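Side-chain contact in DocCel5: Type I dockerin repeat domain from A. cellulolyticus family 5 endoglucanase WP_010249057 S15I, I16N mutant (Acetivibrio cellulolyticus, PDB 5NRK), which probably binds a type I cohesin module as the calcium-dependent dockerin of a family 5 endoglucanase, docking the enzyme into the cellulosome: residues N42-K45 / S49-F52. Numbering follows the deposited sequence. Where two conformers were deposited one is given.
Sequences NGDK and SLDF. With CA (calcium ion), chain F.
Asn-42 and Asp-51 meet through the calcium ion that lies between them, a worked example of a metal joining a loop to the helix that follows it. Asn-42 gives one ligand, its OD1 lying 2.4 Å from the calcium. Asp-51 comes in from the first turn of helix 49-59 and grips the ion with both carboxylate oxygens, OD1 and OD2 each 2.5 Å from the calcium. The two side chains cross at about a right angle, with the amide and carboxylate planes 71° apart, so the flat groups are turned well out of each other's plane. At Asp-51, CG stands opposite the carbonyl carbon and beside the backbone N (chi1 -55°), which swings the carboxylate back from the helix toward the loop. Backbone N-H groups of Leu-41 and Asn-48 bond to its OD1 and OD2 respectively; this second shell helps to hold the carboxylate in its rotation and probably offsets some of its negative charge.

Leu-50 supplies the apolar part of the interface: its CB lies against the amide end of Asn-42, while the leucine also packs on a polar side chain of another protein's chain. Asp-44 binds more economically, with OD1 2.3 Å from the calcium. Its OD2 instead accepts a hydrogen bond of 2.7 Å from water 1, whose oxygen is itself 2.4 Å from the calcium, so one carboxylate serves the metal both directly and through water. Asp-40 OD1 and the carbonyl oxygen of Ser-46 bring the coordinating oxygens to seven. Single oxygens from alternate loop residues, one water and a two-oxygen acidic ligand from the start of the next helix are the hallmark of the EF-hand calcium loop, here in its dockerin form.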
loop_
_atom_site.group_PDB
_atom_site.type_symbol
_atom_site.label_atom_id
_atom_site.label_comp_id
_atom_site.label_asym_id
_atom_site.label_seq_id
_atom_site.Cartn_x
_atom_site.Cartn_y
_atom_site.Cartn_z
ATOM N N ASN B 42 14.099 15.260 3.511
ATOM C CA ASN B 42 14.931 16.406 3.090
ATOM C C ASN B 42 14.620 17.714 3.798
ATOM O O ASN B 42 15.238 18.725 3.491
ATOM C CB ASN B 42 14.889 16.571 1.565
ATOM C CG ASN B 42 13.492 16.725 1.030
ATOM O OD1 ASN B 42 12.562 16.901 1.797
ATOM N ND2 ASN B 42 13.329 16.666 -0.294
ATOM N N GLY B 43 13.704 17.710 4.772
ATOM C CA GLY B 43 13.488 18.881 5.607
ATOM C C GLY B 43 12.657 20.000 5.017
ATOM O O GLY B 43 12.625 21.101 5.570
ATOM N N ASP B 44 11.967 19.736 3.906
ATOM C CA ASP B 44 11.106 20.761 3.316
ATOM C C ASP B 44 9.679 20.792 3.893
ATOM O O ASP B 44 8.848 21.584 3.448
ATOM C CB ASP B 44 11.112 20.705 1.775
ATOM C CG ASP B 44 10.456 19.452 1.210
ATOM O OD1 ASP B 44 9.975 18.598 1.990
ATOM O OD2 ASP B 44 10.450 19.324 -0.031
ATOM N N LYS B 45 9.419 19.938 4.878
ATOM C CA LYS B 45 8.142 19.850 5.591
ATOM C C LYS B 45 6.992 19.310 4.730
ATOM O O LYS B 45 5.824 19.431 5.093
ATOM C CB LYS B 45 7.768 21.187 6.263
ATOM C CG LYS B 45 8.835 21.768 7.168
ATOM C CD LYS B 45 8.825 21.043 8.495
ATOM C CE LYS B 45 9.801 21.662 9.482
ATOM N NZ LYS B 45 11.225 21.543 9.057
ATOM N N SER B 49 7.545 12.830 -3.727
ATOM C CA SER B 49 8.397 11.892 -4.436
ATOM C C SER B 49 9.888 12.115 -4.234
ATOM O O SER B 49 10.674 11.196 -4.431
ATOM C CB SER B 49 8.032 11.828 -5.927
ATOM O OG SER B 49 8.193 13.076 -6.557
ATOM N N LEU B 50 10.301 13.312 -3.811
ATOM C CA LEU B 50 11.697 13.522 -3.436
ATOM C C LEU B 50 12.062 12.678 -2.218
ATOM O O LEU B 50 13.147 12.077 -2.144
ATOM C CB LEU B 50 11.982 14.993 -3.113
ATOM C CG LEU B 50 11.755 16.041 -4.188
ATOM C CD1 LEU B 50 12.137 17.420 -3.706
ATOM C CD2 LEU B 50 12.562 15.688 -5.397
ATOM N N ASP B 51 11.155 12.619 -1.257
ATOM C CA ASP B 51 11.374 11.772 -0.072
ATOM C C ASP B 51 11.414 10.294 -0.442
ATOM O O ASP B 51 12.240 9.530 0.084
ATOM C CB ASP B 51 10.302 12.058 0.959
ATOM C CG ASP B 51 10.259 13.512 1.302
ATOM O OD1 ASP B 51 11.215 14.017 1.942
ATOM O OD2 ASP B 51 9.301 14.211 0.917
ATOM N N PHE B 52 10.546 9.877 -1.358
ATOM C CA PHE B 52 10.529 8.512 -1.870
ATOM C C PHE B 52 11.883 8.135 -2.495
ATOM O O PHE B 52 12.416 7.055 -2.246
ATOM C CB PHE B 52 9.343 8.422 -2.839
ATOM C CG PHE B 52 9.013 7.050 -3.362
ATOM C CD1 PHE B 52 8.809 5.964 -2.515
ATOM C CD2 PHE B 52 8.827 6.870 -4.717
ATOM C CE1 PHE B 52 8.429 4.740 -3.041
ATOM C CE2 PHE B 52 8.460 5.640 -5.239
ATOM C CZ PHE B 52 8.304 4.571 -4.398
HETATM CA CA CA F . 10.247 16.273 1.945
HETATM O O HOH W 1 10.307 16.685 -0.437
#